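Local coordinates for protein putative thiol-disulfide oxidoreductase (PDB 4GRF) that probably works as a thiol-disulfide oxidoreductase, the chain here being the thioredoxin-like domain cut from a longer bacterial protein, at residues V8-I12 against V101-Y105; A11-I15 against I65-S69; K30-F36 against H112-P118; F36-G40 against D76-I81; C44-T48 against A80-D84. The contacts are given in a common frame with arbitrary orientation. Numbering follows the deposited sequence.

Contact 1: residues V8-I12 against V101-Y105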
# COMPACT_ATOMS: atom_id res chain seq x y z
N VAL A 8 4.36 -14.88 -4.11
CA VAL A 8 5.09 -13.78 -4.71
C VAL A 8 4.09 -12.67 -5.05
O VAL A 8 3.07 -12.92 -5.72
CB VAL A 8 5.80 -14.23 -6.00
CG1 VAL A 8 6.47 -13.07 -6.72
CG2 VAL A 8 6.80 -15.33 -5.67
N ALA A 9 4.35 -11.46 -4.57
CA ALA A 9 3.45 -10.36 -4.85
C ALA A 9 3.48 -10.01 -6.34
O ALA A 9 4.53 -9.71 -6.91
CB ALA A 9 3.83 -9.15 -4.02
N PRO A 10 2.31 -10.06 -6.99
CA PRO A 10 2.24 -9.66 -8.40
C PRO A 10 2.64 -8.22 -8.68
O PRO A 10 2.60 -7.34 -7.80
CB PRO A 10 0.77 -9.90 -8.75
CG PRO A 10 0.32 -10.94 -7.80
CD PRO A 10 1.04 -10.63 -6.52
N ALA A 11 3.05 -7.98 -9.92
CA ALA A 11 3.48 -6.67 -10.33
C ALA A 11 2.38 -5.61 -10.14
O ALA A 11 1.19 -5.87 -10.32
CB ALA A 11 3.97 -6.70 -11.77
N ILE A 12 2.81 -4.40 -9.77
CA ILE A 12 1.94 -3.24 -9.67
C ILE A 12 2.73 -2.03 -10.18
O ILE A 12 3.89 -1.83 -9.79
CB ILE A 12 1.53 -2.91 -8.21
CG1 ILE A 12 0.92 -4.11 -7.47
CG2 ILE A 12 0.53 -1.75 -8.18
CD1 ILE A 12 0.73 -3.82 -5.99
N VAL A 101 -4.95 -5.69 -11.62
CA VAL A 101 -4.29 -5.66 -10.32
C VAL A 101 -5.16 -6.31 -9.26
O VAL A 101 -4.69 -7.16 -8.49
CB VAL A 101 -3.89 -4.22 -9.93
CG1 VAL A 101 -3.40 -4.17 -8.49
CG2 VAL A 101 -2.79 -3.73 -10.86
N LEU A 102 -6.43 -5.89 -9.16
CA LEU A 102 -7.33 -6.48 -8.19
C LEU A 102 -7.48 -7.98 -8.37
O LEU A 102 -7.51 -8.71 -7.39
CB LEU A 102 -8.70 -5.83 -8.24
CG LEU A 102 -8.67 -4.34 -7.88
CD1 LEU A 102 -10.07 -3.77 -7.96
CD2 LEU A 102 -8.09 -4.13 -6.48
N GLU A 103 -7.59 -8.44 -9.61
CA GLU A 103 -7.72 -9.86 -9.83
C GLU A 103 -6.44 -10.59 -9.43
O GLU A 103 -6.49 -11.62 -8.77
CB GLU A 103 -8.06 -10.14 -11.28
CG GLU A 103 -9.49 -9.76 -11.63
CD GLU A 103 -9.82 -10.02 -13.09
OE1 GLU A 103 -8.94 -10.56 -13.80
OE2 GLU A 103 -10.94 -9.68 -13.51
N SER A 104 -5.29 -10.02 -9.78
CA SER A 104 -4.01 -10.67 -9.50
C SER A 104 -3.76 -10.83 -7.99
O SER A 104 -3.10 -11.78 -7.58
CB SER A 104 -2.85 -9.92 -10.18
OG SER A 104 -2.49 -8.75 -9.48
N TYR A 105 -4.27 -9.90 -7.18
CA TYR A 105 -4.15 -9.98 -5.72
C TYR A 105 -5.38 -10.59 -5.07
O TYR A 105 -5.44 -10.72 -3.85
CB TYR A 105 -3.87 -8.59 -5.12
CG TYR A 105 -2.42 -8.18 -5.22
CD1 TYR A 105 -1.91 -7.60 -6.38
CD2 TYR A 105 -1.54 -8.39 -4.15
CE1 TYR A 105 -0.58 -7.22 -6.47
CE2 TYR A 105 -0.21 -8.02 -4.21
CZ TYR A 105 0.28 -7.45 -5.37
OH TYR A 105 1.59 -7.09 -5.42
O HOH W 1 -0.61 -7.62 -11.30
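Val101 starts the helical side of this contact: its CG1 lies 4.4 Å from Ile12 CG1, a loose apolar touch where the two CA atoms are 6.7 Å apart. The next residue to meet the loop is Ser104, whose CB points at Pro10. Its hydroxyl donates back to the carbonyl of its own helix, Ser104 OG to Val101 O at 2.9 Å, and accepts from a water that also donates to Ala11 O (2.7 Å), so a single water ties helix to loop. Pro10 CB sits 3.5 Å from the same Ser104 OG. Tyr105 then does most of the work. The end of its side chain reaches the loop, and Tyr105 OH donates a short hydrogen bond of 2.6 Å to Pro10 O. Pro10 CD rests over one face of the ring, 3.7 Å from its centroid, in a CH-pi contact, while Ile12 CG1 approaches Tyr105 CE1 at 3.6 Å and Ala9 CB lies 3.3 Å from Tyr105 OH. The next residue along, Cys106, carries covalently bound glutathione, so this loop and helix end lie close to that site. The segment 8-12 leads into strand 13-15, and helix 95-104 packs beside the central sheet: Val101, Tyr105 and Ile12 all bear on Phe36 of strand 31-37, and Tyr105 also touches Ile114 of strand 112-116.

Contact 2: residues A11-I15 against I65-S69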
# COMPACT_ATOMS: atom_id res chain seq x y z
N ALA A 11 3.05 -7.98 -9.92
CA ALA A 11 3.48 -6.67 -10.33
C ALA A 11 2.38 -5.61 -10.14
O ALA A 11 1.19 -5.87 -10.32
CB ALA A 11 3.97 -6.70 -11.77
N ILE A 12 2.81 -4.40 -9.77
CA ILE A 12 1.94 -3.24 -9.67
C ILE A 12 2.73 -2.03 -10.18
O ILE A 12 3.89 -1.83 -9.79
CB ILE A 12 1.53 -2.91 -8.21
CG1 ILE A 12 0.92 -4.11 -7.47
CG2 ILE A 12 0.53 -1.75 -8.18
CD1 ILE A 12 0.73 -3.82 -5.99
N THR A 13 2.11 -1.23 -11.05
CA THR A 13 2.66 0.05 -11.44
C THR A 13 1.53 1.06 -11.45
O THR A 13 0.42 0.74 -11.90
CB THR A 13 3.29 0.03 -12.84
OG1 THR A 13 4.20 -1.07 -12.94
CG2 THR A 13 4.06 1.31 -13.09
N GLY A 14 1.80 2.25 -10.94
CA GLY A 14 0.88 3.37 -11.03
C GLY A 14 1.68 4.65 -11.18
O GLY A 14 2.92 4.63 -11.17
N ILE A 15 0.96 5.77 -11.32
CA ILE A 15 1.57 7.08 -11.42
C ILE A 15 1.53 7.80 -10.07
O ILE A 15 0.48 7.85 -9.42
CB ILE A 15 0.86 7.94 -12.51
CG1 ILE A 15 0.74 7.16 -13.83
CG2 ILE A 15 1.58 9.27 -12.69
CD1 ILE A 15 2.06 6.69 -14.41
N ILE A 65 6.01 2.49 2.72
CA ILE A 65 4.62 2.21 2.39
C ILE A 65 4.38 2.61 0.95
O ILE A 65 4.81 3.69 0.49
CB ILE A 65 3.64 2.96 3.33
CG1 ILE A 65 3.91 2.60 4.81
CG2 ILE A 65 2.19 2.67 2.92
CD1 ILE A 65 3.05 3.33 5.83
N TYR A 66 3.71 1.71 0.24
CA TYR A 66 3.33 1.90 -1.15
C TYR A 66 1.80 1.88 -1.22
O TYR A 66 1.15 0.84 -1.05
CB TYR A 66 3.94 0.78 -1.99
CG TYR A 66 3.71 0.80 -3.50
CD1 TYR A 66 4.13 1.86 -4.29
CD2 TYR A 66 3.15 -0.30 -4.14
CE1 TYR A 66 3.96 1.84 -5.67
CE2 TYR A 66 2.97 -0.32 -5.50
CZ TYR A 66 3.38 0.74 -6.27
OH TYR A 66 3.20 0.69 -7.63
N GLY A 67 1.22 3.07 -1.40
CA GLY A 67 -0.23 3.17 -1.48
C GLY A 67 -0.69 3.08 -2.92
O GLY A 67 -0.12 3.73 -3.81
N VAL A 68 -1.72 2.26 -3.13
CA VAL A 68 -2.23 1.94 -4.45
C VAL A 68 -3.71 2.24 -4.52
O VAL A 68 -4.50 1.54 -3.89
CB VAL A 68 -1.97 0.47 -4.80
CG1 VAL A 68 -2.46 0.16 -6.21
CG2 VAL A 68 -0.50 0.14 -4.64
N SER A 69 -4.08 3.31 -5.23
CA SER A 69 -5.49 3.69 -5.33
C SER A 69 -6.14 3.26 -6.61
O SER A 69 -5.53 3.29 -7.69
CB SER A 69 -5.67 5.20 -5.18
OG SER A 69 -7.02 5.59 -5.41
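The contact opens with Ile12, which turns its CB toward strand 63-69 and makes most of the interface from the 11-15 side. Its CG2 methyl lies 3.9 Å from Tyr66 CE2, close to the plane of the ring and so at its edge, and 4.1 Å from Val68 CG1. Tyr66 and Val68 are two apart on their strand and both point this way, so the methyl touches both. Thr13 faces away and contributes only backbone, with Thr13 CA 3.9 Å from Tyr66 OH; its side chain lies instead along Ser21 and Ser23 of strand 21-23. At Gly14 the chain makes its closest CA approach, 7.4 Å from CA of Val68. Gly14 N is 3.9 Å from Tyr66 OH, and the direction a CB would take is toward the strand. Strand 13-15 pairs antiparallel with strand 21-23, and Ile15 also bonds through its backbone to Leu92 of edge strand 89-92. The chemistry is almost entirely apolar. The one polar group in the middle, Tyr66 OH, comes within 3.4 Å of Ile12 O but spends its hydrogen bond on Val22 O of strand 21-23. Tyr66 is therefore tied to strand 21-23 by a hydrogen bond, while its ring edge packs on Ile12 in the loop before strand 13-15.

Contact 3: residues K30-F36 against H112-P118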
# COMPACT_ATOMS: atom_id res chain seq x y z
N LYS A 30 13.55 -3.56 0.41
CA LYS A 30 12.85 -3.06 1.58
C LYS A 30 11.61 -3.89 1.89
O LYS A 30 11.07 -4.54 1.02
CB LYS A 30 12.39 -1.62 1.37
CG LYS A 30 13.54 -0.65 1.26
CD LYS A 30 13.03 0.77 1.10
CE LYS A 30 14.20 1.72 0.95
NZ LYS A 30 13.71 3.12 1.06
N TYR A 31 11.21 -3.90 3.17
CA TYR A 31 9.86 -4.31 3.52
C TYR A 31 8.93 -3.20 3.04
O TYR A 31 9.23 -2.03 3.20
CB TYR A 31 9.73 -4.51 5.03
CG TYR A 31 10.29 -5.83 5.48
CD1 TYR A 31 9.53 -6.98 5.41
CD2 TYR A 31 11.55 -5.91 6.03
CE1 TYR A 31 10.03 -8.20 5.85
CE2 TYR A 31 12.06 -7.12 6.46
CZ TYR A 31 11.31 -8.26 6.35
OH TYR A 31 11.84 -9.46 6.78
N VAL A 32 7.81 -3.60 2.45
CA VAL A 32 6.85 -2.65 1.93
C VAL A 32 5.46 -3.04 2.41
O VAL A 32 5.02 -4.15 2.16
CB VAL A 32 6.82 -2.69 0.39
CG1 VAL A 32 5.98 -1.52 -0.13
CG2 VAL A 32 8.22 -2.65 -0.19
N LEU A 33 4.79 -2.12 3.08
CA LEU A 33 3.38 -2.27 3.33
C LEU A 33 2.70 -1.76 2.07
O LEU A 33 2.94 -0.63 1.64
CB LEU A 33 2.97 -1.41 4.52
CG LEU A 33 1.83 -1.82 5.45
CD1 LEU A 33 2.00 -3.22 6.05
CD2 LEU A 33 1.79 -0.81 6.59
N VAL A 34 1.88 -2.61 1.47
CA VAL A 34 1.10 -2.22 0.31
C VAL A 34 -0.35 -2.00 0.77
O VAL A 34 -0.98 -2.90 1.34
CB VAL A 34 1.19 -3.28 -0.79
CG1 VAL A 34 0.44 -2.82 -2.03
CG2 VAL A 34 2.64 -3.55 -1.13
N ASP A 35 -0.82 -0.78 0.57
CA ASP A 35 -2.15 -0.35 0.99
C ASP A 35 -3.01 -0.07 -0.23
O ASP A 35 -2.81 0.94 -0.90
CB ASP A 35 -1.98 0.93 1.81
CG ASP A 35 -3.28 1.52 2.25
OD1 ASP A 35 -4.28 0.77 2.27
OD2 ASP A 35 -3.30 2.74 2.55
N PHE A 36 -3.91 -0.99 -0.54
CA PHE A 36 -4.88 -0.80 -1.61
C PHE A 36 -6.11 -0.08 -1.05
O PHE A 36 -6.73 -0.52 -0.07
CB PHE A 36 -5.34 -2.13 -2.20
CG PHE A 36 -4.24 -2.97 -2.84
CD1 PHE A 36 -3.49 -3.84 -2.08
CD2 PHE A 36 -4.01 -2.92 -4.20
CE1 PHE A 36 -2.50 -4.63 -2.68
CE2 PHE A 36 -3.05 -3.71 -4.80
CZ PHE A 36 -2.29 -4.55 -4.03
N HIS A 112 -7.29 -3.25 1.93
CA HIS A 112 -6.49 -4.42 1.72
C HIS A 112 -5.03 -4.01 1.97
O HIS A 112 -4.43 -3.27 1.16
CB HIS A 112 -6.65 -4.97 0.33
CG HIS A 112 -6.05 -6.31 0.16
ND1 HIS A 112 -6.58 -7.43 0.76
CD2 HIS A 112 -4.95 -6.73 -0.51
CE1 HIS A 112 -5.84 -8.48 0.46
NE2 HIS A 112 -4.85 -8.08 -0.32
N ILE A 113 -4.52 -4.42 3.12
CA ILE A 113 -3.17 -4.01 3.52
C ILE A 113 -2.32 -5.24 3.82
O ILE A 113 -2.65 -6.05 4.70
CB ILE A 113 -3.21 -3.10 4.76
CG1 ILE A 113 -4.17 -1.94 4.53
CG2 ILE A 113 -1.81 -2.60 5.07
CD1 ILE A 113 -4.32 -1.02 5.73
N ILE A 114 -1.23 -5.37 3.08
CA ILE A 114 -0.35 -6.52 3.18
C ILE A 114 1.09 -6.07 3.39
O ILE A 114 1.42 -4.92 3.13
CB ILE A 114 -0.42 -7.40 1.92
CG1 ILE A 114 0.00 -6.61 0.67
CG2 ILE A 114 -1.84 -7.95 1.73
CD1 ILE A 114 0.09 -7.44 -0.59
N LEU A 115 1.94 -6.98 3.85
CA LEU A 115 3.36 -6.71 4.05
C LEU A 115 4.14 -7.59 3.11
O LEU A 115 3.95 -8.82 3.09
CB LEU A 115 3.82 -6.98 5.48
CG LEU A 115 5.28 -6.58 5.78
CD1 LEU A 115 5.56 -5.11 5.50
CD2 LEU A 115 5.66 -6.95 7.21
N VAL A 116 4.96 -6.95 2.28
CA VAL A 116 5.84 -7.62 1.33
C VAL A 116 7.30 -7.55 1.81
O VAL A 116 7.77 -6.51 2.26
CB VAL A 116 5.69 -6.98 -0.06
CG1 VAL A 116 6.64 -7.62 -1.07
CG2 VAL A 116 4.24 -7.09 -0.53
N ASP A 117 8.03 -8.66 1.71
CA ASP A 117 9.42 -8.69 2.18
C ASP A 117 10.39 -8.16 1.11
O ASP A 117 9.99 -7.82 -0.00
CB ASP A 117 9.78 -10.09 2.75
CG ASP A 117 10.00 -11.15 1.68
OD1 ASP A 117 10.06 -10.81 0.49
OD2 ASP A 117 10.13 -12.35 2.05
N PRO A 118 11.67 -8.01 1.46
CA PRO A 118 12.61 -7.38 0.52
C PRO A 118 12.83 -8.15 -0.78
O PRO A 118 13.37 -7.61 -1.74
CB PRO A 118 13.90 -7.29 1.36
CG PRO A 118 13.42 -7.19 2.76
CD PRO A 118 12.21 -8.08 2.83
O HOH W 2 10.34 -5.45 -1.67
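Five backbone hydrogen bonds and a sixth, weak one join the strands. Val32 and Val116 exchange a pair (Val32 N to Val116 O 2.9 Å, Val116 N to Val32 O 2.8 Å), as do Val34 and Ile114 (Val34 N to Ile114 O 2.9 Å, Ile114 N to Val34 O 3.0 Å). Phe36 N donates to His112 O at 2.9 Å, but the return from His112 N to Phe36 O is weak at 3.4 Å. Leu33-Leu115 and Asp35-Ile113 are the non-hydrogen-bonded pairs. Here central strand 31-37, parallel to strand 63-69, meets strand 112-116 antiparallel, as in the thioredoxin fold. One face carries Val32, Val34, Phe36, His112, Ile114 and Val116, with Val34 CG2 3.9 Å from Val116 CG2. The other carries Leu33, whose CG is 3.7 Å from Ile113 CG2, and is covered by helix 129-140. Further out, a water lies 2.9 Å from both Lys30 O and Asp117 O, and Pro118 CD sits 3.6 Å above the centroid of the Tyr31 ring in a CH-pi contact.

Contact 4: residues F36-G40 against D76-I81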
# COMPACT_ATOMS: atom_id res chain seq x y z
N PHE A 36 -3.91 -0.99 -0.54
CA PHE A 36 -4.88 -0.80 -1.61
C PHE A 36 -6.11 -0.08 -1.05
O PHE A 36 -6.73 -0.52 -0.07
CB PHE A 36 -5.34 -2.13 -2.20
CG PHE A 36 -4.24 -2.97 -2.84
CD1 PHE A 36 -3.49 -3.84 -2.08
CD2 PHE A 36 -4.01 -2.92 -4.20
CE1 PHE A 36 -2.50 -4.63 -2.68
CE2 PHE A 36 -3.05 -3.71 -4.80
CZ PHE A 36 -2.29 -4.55 -4.03
N TRP A 37 -6.48 1.02 -1.70
CA TRP A 37 -7.49 1.92 -1.15
C TRP A 37 -8.12 2.79 -2.23
O TRP A 37 -7.73 2.75 -3.39
CB TRP A 37 -6.87 2.80 -0.06
CG TRP A 37 -5.95 3.85 -0.61
CD1 TRP A 37 -4.73 3.66 -1.18
CD2 TRP A 37 -6.18 5.26 -0.64
NE1 TRP A 37 -4.19 4.84 -1.57
CE2 TRP A 37 -5.07 5.84 -1.27
CE3 TRP A 37 -7.24 6.07 -0.24
CZ2 TRP A 37 -4.96 7.20 -1.48
CZ3 TRP A 37 -7.13 7.42 -0.46
CH2 TRP A 37 -6.00 7.98 -1.07
N PHE A 38 -9.11 3.58 -1.83
CA PHE A 38 -9.60 4.64 -2.68
C PHE A 38 -10.26 5.64 -1.74
O PHE A 38 -10.56 5.32 -0.60
CB PHE A 38 -10.60 4.14 -3.74
CG PHE A 38 -11.66 3.26 -3.19
CD1 PHE A 38 -11.43 1.89 -3.03
CD2 PHE A 38 -12.89 3.77 -2.80
CE1 PHE A 38 -12.41 1.06 -2.51
CE2 PHE A 38 -13.88 2.93 -2.29
CZ PHE A 38 -13.63 1.58 -2.14
N ALA A 39 -10.46 6.86 -2.22
CA ALA A 39 -10.92 7.97 -1.40
C ALA A 39 -12.24 7.68 -0.68
O ALA A 39 -12.43 8.13 0.46
CB ALA A 39 -11.04 9.22 -2.26
N GLY A 40 -13.14 6.95 -1.34
CA GLY A 40 -14.46 6.66 -0.77
C GLY A 40 -14.52 5.47 0.18
O GLY A 40 -15.60 4.99 0.54
N ASP A 76 -10.28 13.17 -6.73
CA ASP A 76 -10.72 12.56 -5.47
C ASP A 76 -9.53 11.97 -4.71
O ASP A 76 -9.43 12.10 -3.48
CB ASP A 76 -11.74 11.44 -5.71
CG ASP A 76 -13.07 11.93 -6.24
OD1 ASP A 76 -13.39 13.13 -6.10
OD2 ASP A 76 -13.81 11.08 -6.80
N TRP A 77 -8.65 11.30 -5.45
CA TRP A 77 -7.42 10.72 -4.91
C TRP A 77 -6.53 11.78 -4.27
O TRP A 77 -6.10 11.64 -3.12
CB TRP A 77 -6.71 10.00 -6.05
CG TRP A 77 -5.38 9.46 -5.77
CD1 TRP A 77 -5.06 8.49 -4.84
CD2 TRP A 77 -4.14 9.78 -6.44
NE1 TRP A 77 -3.72 8.22 -4.89
CE2 TRP A 77 -3.13 8.98 -5.87
CE3 TRP A 77 -3.80 10.66 -7.48
CZ2 TRP A 77 -1.80 9.05 -6.28
CZ3 TRP A 77 -2.46 10.72 -7.90
CH2 TRP A 77 -1.48 9.92 -7.29
N LYS A 78 -6.26 12.86 -5.00
CA LYS A 78 -5.40 13.92 -4.49
C LYS A 78 -6.01 14.63 -3.28
O LYS A 78 -5.31 14.94 -2.29
CB LYS A 78 -5.04 14.90 -5.63
CG LYS A 78 -4.08 14.27 -6.62
CD LYS A 78 -3.61 15.20 -7.73
CE LYS A 78 -4.76 15.68 -8.60
NZ LYS A 78 -4.26 16.40 -9.80
N LYS A 79 -7.31 14.87 -3.33
CA LYS A 79 -7.98 15.51 -2.22
C LYS A 79 -7.86 14.65 -0.97
O LYS A 79 -7.68 15.18 0.11
CB LYS A 79 -9.45 15.78 -2.52
CG LYS A 79 -9.67 16.91 -3.51
CD LYS A 79 -11.14 17.03 -3.92
CE LYS A 79 -11.38 18.29 -4.75
NZ LYS A 79 -12.68 18.29 -5.49
N ALA A 80 -7.95 13.33 -1.11
CA ALA A 80 -7.90 12.46 0.05
C ALA A 80 -6.51 12.51 0.66
O ALA A 80 -6.35 12.53 1.89
CB ALA A 80 -8.29 11.03 -0.33
N ILE A 81 -5.49 12.49 -0.19
CA ILE A 81 -4.13 12.46 0.28
C ILE A 81 -3.82 13.74 1.06
O ILE A 81 -3.23 13.71 2.15
CB ILE A 81 -3.15 12.27 -0.88
CG1 ILE A 81 -3.27 10.84 -1.41
CG2 ILE A 81 -1.73 12.55 -0.43
CD1 ILE A 81 -2.46 10.57 -2.65
O HOH W 3 -2.39 5.93 -3.77
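Strand 31-37 finishes in segment 36-40 and runs on as loop, while 76-81 is continuous helix, with Ala80 N bonded to Asp76 O at 3.1 Å and Ile81 N to Trp77 O at 3.1 Å. The backbones come nearest at Ala39 and Ala80, whose CA atoms are 5.6 Å apart, a spacing that two small residues allow. Ala39 CB lies 3.8 Å from Ala80 CB and 3.5 Å from Asp76 O. Trp37 fills the space beside them: its CZ2 is 3.6 Å from Trp77 CD1, its CZ3 3.8 Å from Ala80 CB, and its CH2 4.0 Å from Ile81 CG1. The two indole nitrogens share one water, which accepts from Trp37 NE1 at 3.0 Å and from Trp77 NE1 at 2.9 Å. Helix 74-84 thus packs against the end of the central strand and the loop leading to the thioredoxin-type CxxC (Cys41, Cys44), the probable redox centre; Trp37 touches Cys44 of helix 42-46, and Trp77 and Ile81 reach strand 89-92 at the sheet's edge.

Contact 5: residues C44-T48 against A80-D84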
# COMPACT_ATOMS: atom_id res chain seq x y z
N CYS A 44 -10.42 2.62 5.11
CA CYS A 44 -9.06 2.85 4.56
C CYS A 44 -8.46 4.15 5.10
O CYS A 44 -7.31 4.20 5.55
CB CYS A 44 -9.10 2.92 3.01
SG CYS A 44 -9.75 1.46 2.13
N ARG A 45 -9.26 5.20 5.09
CA ARG A 45 -8.80 6.51 5.49
C ARG A 45 -8.50 6.49 6.98
O ARG A 45 -7.55 7.14 7.45
CB ARG A 45 -9.88 7.57 5.21
CG ARG A 45 -10.53 7.48 3.84
CD ARG A 45 -9.71 8.12 2.73
NE ARG A 45 -9.37 9.51 3.02
CZ ARG A 45 -10.07 10.58 2.63
NH1 ARG A 45 -11.15 10.45 1.89
NH2 ARG A 45 -9.68 11.78 2.99
N LYS A 46 -9.32 5.77 7.74
CA LYS A 46 -9.14 5.71 9.19
C LYS A 46 -7.88 4.97 9.62
O LYS A 46 -7.47 5.06 10.77
CB LYS A 46 -10.35 5.09 9.88
CG LYS A 46 -11.57 5.99 9.88
CD LYS A 46 -12.81 5.28 10.40
CE LYS A 46 -12.73 5.14 11.91
NZ LYS A 46 -14.03 4.73 12.51
N GLU A 47 -7.23 4.26 8.71
CA GLU A 47 -5.99 3.58 9.05
C GLU A 47 -4.78 4.55 9.00
O GLU A 47 -3.68 4.21 9.43
CB GLU A 47 -5.74 2.42 8.08
CG GLU A 47 -6.70 1.25 8.20
CD GLU A 47 -6.70 0.63 9.58
OE1 GLU A 47 -5.61 0.51 10.17
OE2 GLU A 47 -7.78 0.25 10.06
N THR A 48 -5.00 5.73 8.45
CA THR A 48 -3.94 6.72 8.22
C THR A 48 -3.00 6.95 9.43
O THR A 48 -1.79 6.86 9.28
CB THR A 48 -4.53 8.04 7.70
OG1 THR A 48 -5.10 7.82 6.41
CG2 THR A 48 -3.44 9.10 7.56
N ALA A 80 -7.95 13.33 -1.11
CA ALA A 80 -7.90 12.46 0.05
C ALA A 80 -6.51 12.51 0.66
O ALA A 80 -6.35 12.53 1.89
CB ALA A 80 -8.29 11.03 -0.33
N ILE A 81 -5.49 12.49 -0.19
CA ILE A 81 -4.13 12.46 0.28
C ILE A 81 -3.82 13.74 1.06
O ILE A 81 -3.23 13.71 2.15
CB ILE A 81 -3.15 12.27 -0.88
CG1 ILE A 81 -3.27 10.84 -1.41
CG2 ILE A 81 -1.73 12.55 -0.43
CD1 ILE A 81 -2.46 10.57 -2.65
N GLU A 82 -4.29 14.86 0.53
CA GLU A 82 -4.11 16.14 1.21
C GLU A 82 -4.87 16.17 2.55
O GLU A 82 -4.34 16.68 3.54
CB GLU A 82 -4.59 17.30 0.32
CG GLU A 82 -4.16 18.67 0.84
CD GLU A 82 -5.02 19.19 1.98
OE1 GLU A 82 -6.24 18.91 1.99
OE2 GLU A 82 -4.48 19.90 2.86
N GLU A 83 -6.10 15.68 2.57
CA GLU A 83 -6.90 15.63 3.80
C GLU A 83 -6.25 14.71 4.86
O GLU A 83 -6.26 15.00 6.07
CB GLU A 83 -8.32 15.15 3.50
CG GLU A 83 -9.14 16.17 2.71
CD GLU A 83 -10.46 15.63 2.20
OE1 GLU A 83 -10.67 14.39 2.14
OE2 GLU A 83 -11.31 16.46 1.82
N ASP A 84 -5.67 13.61 4.39
CA ASP A 84 -5.09 12.61 5.30
C ASP A 84 -3.62 12.84 5.66
O ASP A 84 -3.12 12.26 6.63
CB ASP A 84 -5.23 11.21 4.67
CG ASP A 84 -6.68 10.77 4.48
OD1 ASP A 84 -7.61 11.42 5.02
OD2 ASP A 84 -6.90 9.75 3.77
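Arg45 is the donor around which this contact is built. Its NE gives a hydrogen bond of 2.6 Å to Asp84 OD2, its NH2 gives one of 2.9 Å to Asp84 OD1 and another of 2.9 Å to Glu83 OE1. Asp84 is therefore gripped by both of its carboxylate oxygens, side by side, and Glu83 adds a second charge in the plane of the guanidinium. The remaining nitrogen, NH1, donates to Ala39 O, so NE, NH1 and NH2 all have acceptors. The flat face of the group rests on Ala80, with Arg45 CZ 3.5 Å from Ala80 CB. Thr48 OG1 does not go across: it donates to Arg45 O at 2.7 Å, within its own segment, and lies 3.7 Å from Asp84 OD2. Its methyl meets the helix end instead, Thr48 CG2 standing 3.3 Å from Asp84 O. Within helix 74-84, Asp84 N is bonded to Ala80 O at 2.8 Å. The three charged residues make a salt-bridge network on the surface, joining the last turn of helix 74-84 to helix 42-46. The latter helix carries Cys44, disulfide-bonded to Cys41, the CxxC arrangement at a helix start that marks the probable redox site of a thioredoxin-type domain.

How the contacts relate
Along the chain, contacts 1 and 2 begin on overlapping parts of the N-terminal region, sharing Ala11 and Ile12. Contact 3 follows from strand 31-37, and contacts 4 and 5 end together on helix 74-84, sharing Ala80 and Ile81, with centres 7 Å apart. The five-stranded sheet runs through contacts 2, 3 and 4: strand 31-37 serves contacts 3 and 4, and its neighbour 63-69, used by contact 2, bonds to it through Val68 and Tyr66. Contact 1 packs on the sheet through Phe36, contact 5 joins it through helix 74-84. Contacts 1 and 5 have centres 23 Å apart, on opposite sides of the chain's centre, the first next to Cys106 with its bound glutathione, the second holding Cys44 of the disulfide.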